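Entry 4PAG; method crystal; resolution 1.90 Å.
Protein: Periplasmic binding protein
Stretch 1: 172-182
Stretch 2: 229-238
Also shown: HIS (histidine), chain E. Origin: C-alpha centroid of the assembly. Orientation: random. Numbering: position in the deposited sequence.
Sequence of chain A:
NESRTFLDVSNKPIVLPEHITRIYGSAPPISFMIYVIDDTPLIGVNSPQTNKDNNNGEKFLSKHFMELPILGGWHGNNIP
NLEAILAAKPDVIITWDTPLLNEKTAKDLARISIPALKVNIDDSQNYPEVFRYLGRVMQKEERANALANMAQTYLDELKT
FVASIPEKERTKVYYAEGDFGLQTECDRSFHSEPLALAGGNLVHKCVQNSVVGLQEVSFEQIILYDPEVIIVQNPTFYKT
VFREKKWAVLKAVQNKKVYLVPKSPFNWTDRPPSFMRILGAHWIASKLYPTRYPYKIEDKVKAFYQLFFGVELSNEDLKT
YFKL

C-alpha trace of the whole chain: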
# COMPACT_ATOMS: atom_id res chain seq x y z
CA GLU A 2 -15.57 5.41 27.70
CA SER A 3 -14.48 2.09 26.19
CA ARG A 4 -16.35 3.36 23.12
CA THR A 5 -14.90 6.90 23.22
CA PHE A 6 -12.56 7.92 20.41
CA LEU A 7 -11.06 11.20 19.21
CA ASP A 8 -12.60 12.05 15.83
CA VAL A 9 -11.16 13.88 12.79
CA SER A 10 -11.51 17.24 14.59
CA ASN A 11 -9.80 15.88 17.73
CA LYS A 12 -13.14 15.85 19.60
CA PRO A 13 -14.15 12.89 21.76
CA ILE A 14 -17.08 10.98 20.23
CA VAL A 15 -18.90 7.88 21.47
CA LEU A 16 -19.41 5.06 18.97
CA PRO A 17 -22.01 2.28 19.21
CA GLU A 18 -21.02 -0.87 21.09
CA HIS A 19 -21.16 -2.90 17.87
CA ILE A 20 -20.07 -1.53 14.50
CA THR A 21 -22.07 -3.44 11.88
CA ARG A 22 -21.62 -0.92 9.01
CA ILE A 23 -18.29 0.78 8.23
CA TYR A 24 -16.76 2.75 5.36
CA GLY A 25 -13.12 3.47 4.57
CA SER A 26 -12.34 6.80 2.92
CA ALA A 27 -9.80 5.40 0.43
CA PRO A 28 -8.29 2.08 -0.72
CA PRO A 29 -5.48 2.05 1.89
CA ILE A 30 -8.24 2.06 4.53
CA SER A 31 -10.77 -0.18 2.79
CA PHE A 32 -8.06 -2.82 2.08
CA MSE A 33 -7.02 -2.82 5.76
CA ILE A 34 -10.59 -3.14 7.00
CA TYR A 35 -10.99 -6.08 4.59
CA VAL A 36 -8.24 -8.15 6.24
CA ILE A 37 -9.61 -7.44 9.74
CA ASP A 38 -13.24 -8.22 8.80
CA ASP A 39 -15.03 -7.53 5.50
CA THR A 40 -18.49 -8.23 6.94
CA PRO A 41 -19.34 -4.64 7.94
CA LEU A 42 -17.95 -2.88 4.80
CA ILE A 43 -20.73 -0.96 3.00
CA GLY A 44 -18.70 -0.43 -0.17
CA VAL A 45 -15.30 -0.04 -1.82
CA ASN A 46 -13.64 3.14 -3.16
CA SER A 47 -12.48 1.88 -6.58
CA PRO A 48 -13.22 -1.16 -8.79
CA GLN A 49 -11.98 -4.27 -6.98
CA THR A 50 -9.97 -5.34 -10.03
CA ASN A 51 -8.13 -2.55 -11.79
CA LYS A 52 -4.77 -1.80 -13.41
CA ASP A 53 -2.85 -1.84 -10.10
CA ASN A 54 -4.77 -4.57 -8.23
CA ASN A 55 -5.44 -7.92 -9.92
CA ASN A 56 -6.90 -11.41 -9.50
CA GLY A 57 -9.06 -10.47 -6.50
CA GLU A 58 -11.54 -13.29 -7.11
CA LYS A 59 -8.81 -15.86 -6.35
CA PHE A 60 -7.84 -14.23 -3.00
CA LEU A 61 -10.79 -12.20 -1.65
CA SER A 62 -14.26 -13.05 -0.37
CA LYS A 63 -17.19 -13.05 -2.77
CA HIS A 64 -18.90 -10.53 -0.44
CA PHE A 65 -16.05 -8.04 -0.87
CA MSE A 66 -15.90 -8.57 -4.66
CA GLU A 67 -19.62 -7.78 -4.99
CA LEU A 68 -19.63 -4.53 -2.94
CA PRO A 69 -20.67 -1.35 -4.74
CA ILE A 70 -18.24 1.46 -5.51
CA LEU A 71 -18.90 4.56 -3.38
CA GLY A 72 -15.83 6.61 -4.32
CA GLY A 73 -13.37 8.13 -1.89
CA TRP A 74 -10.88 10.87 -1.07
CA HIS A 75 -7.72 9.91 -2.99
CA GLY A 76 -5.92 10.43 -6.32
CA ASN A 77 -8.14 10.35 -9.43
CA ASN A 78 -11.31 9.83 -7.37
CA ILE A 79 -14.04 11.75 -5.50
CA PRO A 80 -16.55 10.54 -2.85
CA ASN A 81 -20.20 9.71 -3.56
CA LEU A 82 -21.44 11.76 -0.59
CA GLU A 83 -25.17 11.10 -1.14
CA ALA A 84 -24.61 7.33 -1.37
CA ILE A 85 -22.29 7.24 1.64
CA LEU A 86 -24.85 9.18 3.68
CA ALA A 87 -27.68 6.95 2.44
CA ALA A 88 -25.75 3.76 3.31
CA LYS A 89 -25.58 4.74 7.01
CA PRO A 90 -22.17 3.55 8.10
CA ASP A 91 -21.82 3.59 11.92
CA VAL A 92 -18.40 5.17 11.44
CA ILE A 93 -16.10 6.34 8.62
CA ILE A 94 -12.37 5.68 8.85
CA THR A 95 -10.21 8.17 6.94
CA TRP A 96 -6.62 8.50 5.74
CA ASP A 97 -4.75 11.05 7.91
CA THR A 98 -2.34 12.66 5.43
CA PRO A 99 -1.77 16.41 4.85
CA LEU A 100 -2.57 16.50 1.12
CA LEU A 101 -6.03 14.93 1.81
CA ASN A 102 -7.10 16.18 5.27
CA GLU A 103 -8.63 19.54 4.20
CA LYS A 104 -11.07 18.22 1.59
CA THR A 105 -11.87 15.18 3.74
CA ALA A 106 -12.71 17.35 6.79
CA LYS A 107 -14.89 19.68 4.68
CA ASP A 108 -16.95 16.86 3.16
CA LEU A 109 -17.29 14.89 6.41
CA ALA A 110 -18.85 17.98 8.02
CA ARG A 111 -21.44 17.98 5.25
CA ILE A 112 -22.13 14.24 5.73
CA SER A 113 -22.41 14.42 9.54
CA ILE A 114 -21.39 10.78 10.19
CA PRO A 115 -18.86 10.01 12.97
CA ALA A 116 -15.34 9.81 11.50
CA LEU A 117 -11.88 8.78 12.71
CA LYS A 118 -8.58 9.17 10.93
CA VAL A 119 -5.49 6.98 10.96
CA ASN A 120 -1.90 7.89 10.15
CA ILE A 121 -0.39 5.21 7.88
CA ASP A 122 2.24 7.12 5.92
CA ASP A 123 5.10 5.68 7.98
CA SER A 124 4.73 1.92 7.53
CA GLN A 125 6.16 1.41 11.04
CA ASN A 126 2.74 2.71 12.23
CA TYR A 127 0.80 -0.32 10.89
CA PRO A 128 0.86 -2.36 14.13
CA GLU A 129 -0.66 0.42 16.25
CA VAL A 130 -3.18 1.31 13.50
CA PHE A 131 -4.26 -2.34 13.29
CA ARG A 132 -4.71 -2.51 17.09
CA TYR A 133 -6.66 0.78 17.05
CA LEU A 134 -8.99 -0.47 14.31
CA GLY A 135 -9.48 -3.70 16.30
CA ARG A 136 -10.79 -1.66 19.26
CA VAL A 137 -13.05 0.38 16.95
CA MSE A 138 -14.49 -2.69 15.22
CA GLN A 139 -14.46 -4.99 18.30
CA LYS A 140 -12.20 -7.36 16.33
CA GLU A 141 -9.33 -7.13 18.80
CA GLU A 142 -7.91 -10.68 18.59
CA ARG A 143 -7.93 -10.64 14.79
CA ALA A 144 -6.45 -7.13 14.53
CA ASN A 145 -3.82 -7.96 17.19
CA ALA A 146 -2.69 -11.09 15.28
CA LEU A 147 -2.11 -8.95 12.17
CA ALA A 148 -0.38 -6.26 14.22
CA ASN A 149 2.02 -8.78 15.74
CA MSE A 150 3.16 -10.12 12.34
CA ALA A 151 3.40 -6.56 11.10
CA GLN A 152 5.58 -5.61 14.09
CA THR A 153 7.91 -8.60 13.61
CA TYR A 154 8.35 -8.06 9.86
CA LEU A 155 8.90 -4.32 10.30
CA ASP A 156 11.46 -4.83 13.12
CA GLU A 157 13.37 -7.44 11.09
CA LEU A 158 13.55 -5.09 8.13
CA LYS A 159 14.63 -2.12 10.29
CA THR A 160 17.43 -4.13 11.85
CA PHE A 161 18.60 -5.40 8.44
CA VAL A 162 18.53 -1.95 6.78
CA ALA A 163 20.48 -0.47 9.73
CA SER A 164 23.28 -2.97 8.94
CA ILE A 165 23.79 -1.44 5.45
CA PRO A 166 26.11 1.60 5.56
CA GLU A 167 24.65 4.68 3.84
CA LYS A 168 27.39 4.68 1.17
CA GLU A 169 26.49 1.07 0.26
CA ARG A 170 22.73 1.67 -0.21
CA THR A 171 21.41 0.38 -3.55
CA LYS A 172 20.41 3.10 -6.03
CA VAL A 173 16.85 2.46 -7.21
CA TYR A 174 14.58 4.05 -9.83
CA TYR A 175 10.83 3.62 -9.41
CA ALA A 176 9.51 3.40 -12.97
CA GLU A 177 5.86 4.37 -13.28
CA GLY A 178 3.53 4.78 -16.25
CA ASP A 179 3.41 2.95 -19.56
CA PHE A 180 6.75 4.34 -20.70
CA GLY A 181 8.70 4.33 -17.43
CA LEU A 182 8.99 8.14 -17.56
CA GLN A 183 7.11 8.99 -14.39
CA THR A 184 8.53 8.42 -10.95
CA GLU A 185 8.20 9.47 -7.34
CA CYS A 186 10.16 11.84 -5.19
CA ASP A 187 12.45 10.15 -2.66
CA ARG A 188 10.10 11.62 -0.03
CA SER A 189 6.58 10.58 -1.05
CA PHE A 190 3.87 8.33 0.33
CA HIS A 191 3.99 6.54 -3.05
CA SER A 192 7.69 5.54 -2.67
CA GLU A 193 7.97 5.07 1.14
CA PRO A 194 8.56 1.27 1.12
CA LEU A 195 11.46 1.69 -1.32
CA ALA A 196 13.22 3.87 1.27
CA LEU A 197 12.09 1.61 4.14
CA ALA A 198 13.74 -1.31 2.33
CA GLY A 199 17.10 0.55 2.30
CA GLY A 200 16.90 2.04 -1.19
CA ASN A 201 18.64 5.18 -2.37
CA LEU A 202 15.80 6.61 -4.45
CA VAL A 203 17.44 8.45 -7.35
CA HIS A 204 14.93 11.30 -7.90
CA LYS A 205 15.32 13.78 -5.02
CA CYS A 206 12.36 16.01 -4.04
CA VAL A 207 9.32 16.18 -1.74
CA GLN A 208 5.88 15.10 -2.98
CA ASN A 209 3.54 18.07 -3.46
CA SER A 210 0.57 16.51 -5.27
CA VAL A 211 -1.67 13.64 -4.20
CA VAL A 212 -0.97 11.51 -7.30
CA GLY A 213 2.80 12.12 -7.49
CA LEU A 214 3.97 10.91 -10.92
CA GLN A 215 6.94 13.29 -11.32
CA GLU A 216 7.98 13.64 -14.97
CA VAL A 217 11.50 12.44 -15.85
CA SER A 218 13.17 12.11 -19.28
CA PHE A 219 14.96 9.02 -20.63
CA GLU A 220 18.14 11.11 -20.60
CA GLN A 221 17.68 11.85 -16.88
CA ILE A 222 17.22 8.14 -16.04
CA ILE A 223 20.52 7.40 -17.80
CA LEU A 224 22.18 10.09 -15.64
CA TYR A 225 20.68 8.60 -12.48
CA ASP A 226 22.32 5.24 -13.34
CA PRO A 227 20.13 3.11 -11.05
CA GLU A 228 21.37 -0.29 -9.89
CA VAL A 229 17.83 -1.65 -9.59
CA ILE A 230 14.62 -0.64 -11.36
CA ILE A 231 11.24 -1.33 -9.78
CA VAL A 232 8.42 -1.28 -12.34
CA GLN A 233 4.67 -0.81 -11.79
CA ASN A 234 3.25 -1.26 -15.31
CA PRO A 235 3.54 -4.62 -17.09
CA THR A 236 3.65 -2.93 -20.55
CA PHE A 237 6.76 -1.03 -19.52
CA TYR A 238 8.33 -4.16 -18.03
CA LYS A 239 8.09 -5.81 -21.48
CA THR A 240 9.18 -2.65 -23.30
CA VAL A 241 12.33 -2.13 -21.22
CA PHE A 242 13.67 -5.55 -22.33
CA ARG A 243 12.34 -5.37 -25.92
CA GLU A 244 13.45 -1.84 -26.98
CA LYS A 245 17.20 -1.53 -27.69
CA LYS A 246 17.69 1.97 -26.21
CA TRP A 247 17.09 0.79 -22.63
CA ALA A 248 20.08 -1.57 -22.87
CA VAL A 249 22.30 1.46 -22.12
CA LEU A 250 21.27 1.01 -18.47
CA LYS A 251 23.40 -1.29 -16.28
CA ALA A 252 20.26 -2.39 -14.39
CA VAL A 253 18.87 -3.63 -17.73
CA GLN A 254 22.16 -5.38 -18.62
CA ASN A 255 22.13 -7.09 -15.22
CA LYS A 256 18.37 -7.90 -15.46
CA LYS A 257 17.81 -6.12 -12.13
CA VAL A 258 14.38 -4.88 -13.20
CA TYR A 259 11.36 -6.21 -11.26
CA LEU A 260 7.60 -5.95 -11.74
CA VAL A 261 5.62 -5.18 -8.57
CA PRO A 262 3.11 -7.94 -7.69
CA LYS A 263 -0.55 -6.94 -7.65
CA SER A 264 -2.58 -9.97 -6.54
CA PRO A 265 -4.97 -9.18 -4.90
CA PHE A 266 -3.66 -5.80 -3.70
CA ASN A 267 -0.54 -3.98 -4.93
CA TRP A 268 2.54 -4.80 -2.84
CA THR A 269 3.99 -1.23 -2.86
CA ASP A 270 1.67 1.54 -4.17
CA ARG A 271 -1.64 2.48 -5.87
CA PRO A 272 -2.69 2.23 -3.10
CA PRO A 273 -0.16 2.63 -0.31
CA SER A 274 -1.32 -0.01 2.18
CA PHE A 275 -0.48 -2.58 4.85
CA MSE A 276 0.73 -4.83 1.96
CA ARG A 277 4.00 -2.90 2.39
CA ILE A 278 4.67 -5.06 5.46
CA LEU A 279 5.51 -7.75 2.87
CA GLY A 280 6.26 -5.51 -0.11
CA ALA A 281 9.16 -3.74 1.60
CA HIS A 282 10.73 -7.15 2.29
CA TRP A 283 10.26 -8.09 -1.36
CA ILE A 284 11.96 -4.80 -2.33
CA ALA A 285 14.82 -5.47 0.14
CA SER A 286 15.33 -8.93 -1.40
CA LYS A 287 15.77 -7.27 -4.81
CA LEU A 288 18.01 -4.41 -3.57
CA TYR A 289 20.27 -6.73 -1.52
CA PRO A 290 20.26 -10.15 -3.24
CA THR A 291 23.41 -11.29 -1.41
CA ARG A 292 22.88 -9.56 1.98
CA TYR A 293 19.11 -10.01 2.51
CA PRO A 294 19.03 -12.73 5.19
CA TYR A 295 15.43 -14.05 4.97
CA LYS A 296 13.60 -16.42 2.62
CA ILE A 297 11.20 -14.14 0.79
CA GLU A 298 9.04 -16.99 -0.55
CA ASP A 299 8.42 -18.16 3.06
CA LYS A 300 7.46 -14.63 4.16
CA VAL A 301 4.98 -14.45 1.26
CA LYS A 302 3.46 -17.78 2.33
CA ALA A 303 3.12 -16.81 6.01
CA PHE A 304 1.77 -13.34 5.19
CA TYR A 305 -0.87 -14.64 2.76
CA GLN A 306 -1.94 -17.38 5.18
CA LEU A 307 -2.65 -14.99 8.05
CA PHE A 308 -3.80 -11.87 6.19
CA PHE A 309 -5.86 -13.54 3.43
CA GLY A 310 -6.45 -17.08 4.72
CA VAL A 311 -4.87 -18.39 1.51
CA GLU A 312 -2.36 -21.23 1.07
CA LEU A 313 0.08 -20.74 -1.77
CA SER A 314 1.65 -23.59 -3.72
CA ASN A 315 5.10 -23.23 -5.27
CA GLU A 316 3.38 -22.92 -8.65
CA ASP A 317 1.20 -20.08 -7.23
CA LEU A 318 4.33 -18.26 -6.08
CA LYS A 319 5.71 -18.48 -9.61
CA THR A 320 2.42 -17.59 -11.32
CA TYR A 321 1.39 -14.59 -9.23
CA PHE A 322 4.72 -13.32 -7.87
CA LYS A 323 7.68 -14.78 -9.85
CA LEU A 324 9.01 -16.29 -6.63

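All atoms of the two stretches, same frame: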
# COMPACT_ATOMS: atom_id res chain seq x y z
N LYS A 172 21.15 2.09 -5.28
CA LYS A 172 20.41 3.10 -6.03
C LYS A 172 19.24 2.46 -6.78
O LYS A 172 19.42 1.47 -7.50
CB LYS A 172 21.32 3.83 -7.02
CG LYS A 172 22.40 4.67 -6.34
CD LYS A 172 23.52 5.04 -7.31
CE LYS A 172 23.06 5.98 -8.40
NZ LYS A 172 24.07 6.07 -9.50
N VAL A 173 18.05 3.02 -6.61
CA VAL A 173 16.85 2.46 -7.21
C VAL A 173 16.01 3.55 -7.90
O VAL A 173 15.86 4.67 -7.39
CB VAL A 173 16.01 1.64 -6.18
CG1 VAL A 173 15.65 2.47 -4.95
CG2 VAL A 173 14.75 1.07 -6.81
N TYR A 174 15.50 3.21 -9.09
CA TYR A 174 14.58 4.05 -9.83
C TYR A 174 13.22 3.37 -9.83
O TYR A 174 13.09 2.20 -10.20
CB TYR A 174 15.07 4.25 -11.27
CG TYR A 174 14.10 5.04 -12.12
CD1 TYR A 174 13.83 6.37 -11.83
CD2 TYR A 174 13.44 4.45 -13.19
CE1 TYR A 174 12.94 7.10 -12.59
CE2 TYR A 174 12.54 5.18 -13.97
CZ TYR A 174 12.30 6.50 -13.66
OH TYR A 174 11.42 7.24 -14.40
N TYR A 175 12.20 4.11 -9.41
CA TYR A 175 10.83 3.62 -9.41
C TYR A 175 10.17 4.04 -10.72
O TYR A 175 9.88 5.22 -10.92
CB TYR A 175 10.08 4.19 -8.21
CG TYR A 175 8.65 3.75 -8.03
CD1 TYR A 175 8.21 2.49 -8.44
CD2 TYR A 175 7.73 4.58 -7.41
CE1 TYR A 175 6.89 2.09 -8.25
CE2 TYR A 175 6.41 4.20 -7.22
CZ TYR A 175 5.99 2.95 -7.64
OH TYR A 175 4.67 2.59 -7.45
N ALA A 176 9.98 3.09 -11.62
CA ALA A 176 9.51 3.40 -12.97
C ALA A 176 8.00 3.25 -13.04
O ALA A 176 7.48 2.15 -12.95
CB ALA A 176 10.18 2.51 -13.99
N GLU A 177 7.31 4.37 -13.21
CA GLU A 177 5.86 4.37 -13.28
C GLU A 177 5.40 4.76 -14.68
O GLU A 177 6.19 5.25 -15.49
CB GLU A 177 5.31 5.35 -12.25
CG GLU A 177 5.58 4.93 -10.82
CD GLU A 177 5.03 5.94 -9.83
OE1 GLU A 177 5.58 7.07 -9.80
OE2 GLU A 177 4.05 5.61 -9.12
N GLY A 178 4.13 4.50 -14.95
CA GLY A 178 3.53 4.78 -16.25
C GLY A 178 3.90 3.77 -17.32
O GLY A 178 4.76 2.91 -17.14
N ASP A 179 3.25 3.90 -18.46
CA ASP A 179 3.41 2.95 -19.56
C ASP A 179 4.77 3.03 -20.22
O ASP A 179 5.17 2.10 -20.89
CB ASP A 179 2.32 3.16 -20.60
CG ASP A 179 0.93 2.86 -20.06
OD1 ASP A 179 0.81 2.00 -19.15
OD2 ASP A 179 -0.04 3.49 -20.54
N PHE A 180 5.48 4.13 -20.01
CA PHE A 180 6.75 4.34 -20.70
C PHE A 180 7.91 4.49 -19.74
O PHE A 180 9.03 4.80 -20.16
CB PHE A 180 6.63 5.57 -21.61
CG PHE A 180 5.42 5.55 -22.50
CD1 PHE A 180 5.46 4.89 -23.72
CD2 PHE A 180 4.25 6.19 -22.12
CE1 PHE A 180 4.34 4.87 -24.55
CE2 PHE A 180 3.13 6.16 -22.94
CZ PHE A 180 3.17 5.50 -24.15
N GLY A 181 7.66 4.26 -18.45
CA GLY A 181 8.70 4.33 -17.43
C GLY A 181 9.20 5.73 -17.13
O GLY A 181 10.19 5.89 -16.42
N LEU A 182 8.50 6.75 -17.63
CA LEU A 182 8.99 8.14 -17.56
C LEU A 182 8.29 8.98 -16.49
O LEU A 182 8.40 10.21 -16.49
CB LEU A 182 8.88 8.82 -18.93
CG LEU A 182 9.60 8.16 -20.12
CD1 LEU A 182 9.45 9.02 -21.37
CD2 LEU A 182 11.07 7.91 -19.82
N VAL A 229 19.05 -0.87 -9.49
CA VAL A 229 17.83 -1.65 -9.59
C VAL A 229 16.69 -0.76 -10.08
O VAL A 229 16.58 0.41 -9.71
CB VAL A 229 17.45 -2.28 -8.23
CG1 VAL A 229 16.07 -2.90 -8.28
CG2 VAL A 229 18.47 -3.34 -7.82
N ILE A 230 15.83 -1.33 -10.92
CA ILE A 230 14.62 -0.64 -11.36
C ILE A 230 13.40 -1.43 -10.92
O ILE A 230 13.27 -2.62 -11.20
CB ILE A 230 14.60 -0.40 -12.88
CG1 ILE A 230 15.75 0.53 -13.30
CG2 ILE A 230 13.25 0.18 -13.29
CD1 ILE A 230 16.00 0.60 -14.79
N ILE A 231 12.50 -0.75 -10.20
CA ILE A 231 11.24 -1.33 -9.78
C ILE A 231 10.14 -0.75 -10.66
O ILE A 231 10.00 0.47 -10.74
CB ILE A 231 10.96 -1.01 -8.29
CG1 ILE A 231 12.07 -1.55 -7.38
CG2 ILE A 231 9.61 -1.57 -7.86
CD1 ILE A 231 12.28 -3.05 -7.43
N VAL A 232 9.37 -1.63 -11.29
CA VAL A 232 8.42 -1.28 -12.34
C VAL A 232 6.98 -1.58 -11.93
O VAL A 232 6.68 -2.67 -11.43
CB VAL A 232 8.73 -2.09 -13.63
CG1 VAL A 232 7.69 -1.82 -14.70
CG2 VAL A 232 10.15 -1.79 -14.13
N GLN A 233 6.09 -0.63 -12.15
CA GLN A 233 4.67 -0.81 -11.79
C GLN A 233 3.90 -1.42 -12.97
O GLN A 233 3.14 -2.38 -12.81
CB GLN A 233 4.10 0.55 -11.36
CG GLN A 233 3.03 0.59 -10.28
CD GLN A 233 3.09 -0.51 -9.22
OE1 GLN A 233 2.63 -1.60 -9.45
NE2 GLN A 233 3.58 -0.18 -8.03
N ASN A 234 4.11 -0.90 -14.18
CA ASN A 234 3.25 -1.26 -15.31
C ASN A 234 3.82 -2.42 -16.14
O ASN A 234 4.97 -2.37 -16.60
CB ASN A 234 2.97 -0.02 -16.17
CG ASN A 234 2.06 1.00 -15.45
OD1 ASN A 234 1.88 0.94 -14.23
ND2 ASN A 234 1.47 1.91 -16.22
N PRO A 235 3.02 -3.48 -16.34
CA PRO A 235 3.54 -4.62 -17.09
C PRO A 235 3.92 -4.30 -18.54
O PRO A 235 4.83 -4.93 -19.06
CB PRO A 235 2.40 -5.65 -17.04
CG PRO A 235 1.18 -4.87 -16.69
CD PRO A 235 1.65 -3.71 -15.86
N THR A 236 3.27 -3.32 -19.17
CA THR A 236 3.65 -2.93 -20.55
C THR A 236 5.06 -2.36 -20.58
O THR A 236 5.84 -2.65 -21.49
CB THR A 236 2.68 -1.93 -21.24
OG1 THR A 236 2.83 -0.61 -20.67
CG2 THR A 236 1.25 -2.37 -21.13
N PHE A 237 5.41 -1.56 -19.57
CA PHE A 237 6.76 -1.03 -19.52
C PHE A 237 7.78 -2.14 -19.23
O PHE A 237 8.88 -2.15 -19.81
CB PHE A 237 6.91 0.09 -18.50
CG PHE A 237 8.29 0.64 -18.48
CD1 PHE A 237 8.81 1.22 -19.64
CD2 PHE A 237 9.11 0.50 -17.38
CE1 PHE A 237 10.10 1.69 -19.67
CE2 PHE A 237 10.41 0.97 -17.41
CZ PHE A 237 10.91 1.56 -18.56
N TYR A 238 7.43 -3.06 -18.35
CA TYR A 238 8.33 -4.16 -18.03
C TYR A 238 8.73 -4.97 -19.28
O TYR A 238 9.89 -5.35 -19.43
CB TYR A 238 7.70 -5.06 -16.97
CG TYR A 238 8.55 -6.24 -16.60
CD1 TYR A 238 9.61 -6.12 -15.71
CD2 TYR A 238 8.29 -7.48 -17.15
CE1 TYR A 238 10.38 -7.22 -15.36
CE2 TYR A 238 9.06 -8.58 -16.83
CZ TYR A 238 10.11 -8.44 -15.93
OH TYR A 238 10.86 -9.55 -15.62
N HIS E . 2.68 -9.75 -14.15
CA HIS E . 1.91 -9.08 -13.07
C HIS E . 1.23 -7.82 -13.61
O HIS E . 1.61 -6.67 -13.37
CB HIS E . 2.81 -8.74 -11.89
CG HIS E . 3.68 -9.87 -11.45
ND1 HIS E . 4.91 -9.69 -10.87
CD2 HIS E . 3.49 -11.21 -11.52
CE1 HIS E . 5.44 -10.86 -10.58
NE2 HIS E . 4.60 -11.80 -10.97
OXT HIS E . 0.25 -7.97 -14.32
O HOH W 1 5.85 1.27 -15.09
O HOH W 2 2.64 3.24 -12.95

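Residues 172-176 and 229-232 form neighbouring parallel strands, and the loop after the first strand packs against the start of the helix after the second. V173 pairs with V229, Y174 with I230, Y175 with I231 and A176 with V232. Five backbone hydrogen bonds zip the strands together. V229 N donates to K172 O (3.1 Å), and Y174 N to V229 O (3.1 Å). I231 N donates to Y174 O (3.0 Å), A176 N to I231 O (2.8 Å) and Q233 N to A176 O (3.2 Å).

F237 loses the most surface to the other stretch. Its CA-to-CB bond points toward the first stretch, chi1 is t, and the ring packs against the 178-181 type I beta turn. G181 lies over the face of its ring, with CA 3.5 Å from the ring centroid, a CH-pi contact. The lack of a side chain permits this: an ideal CB on G181 would sit 2.3 Å from F237 CZ. The positive phi of G181 also suits glycine. A176 CB meets F237 CE2 at 3.8 Å.

I231 comes next. It shares a sheet face with V173, V229 and Y175. Its CG1 lies 3.8 Å from V173 CG2, and its CG2 lies 4.3 Å from Y175 CD1. These contacts are apolar. At the far end of Y175, Q233 NE2 donates a nearly straight hydrogen bond to Y175 OH (3.0 Å).

A176 is on the other face, with Y174, I230 and V232. Its small CB fits 3.9 Å from I230 CG2.

Beyond the strands, N234 ND2 donates to D179 OD1 (3.0 Å). Two waters fill the gap nearby. One donates to A176 O and G178 O and accepts from N234 N. The other accepts from G178 N and donates to N234 OD1. Together they tie the diverging backbones where direct strand pairing has ended.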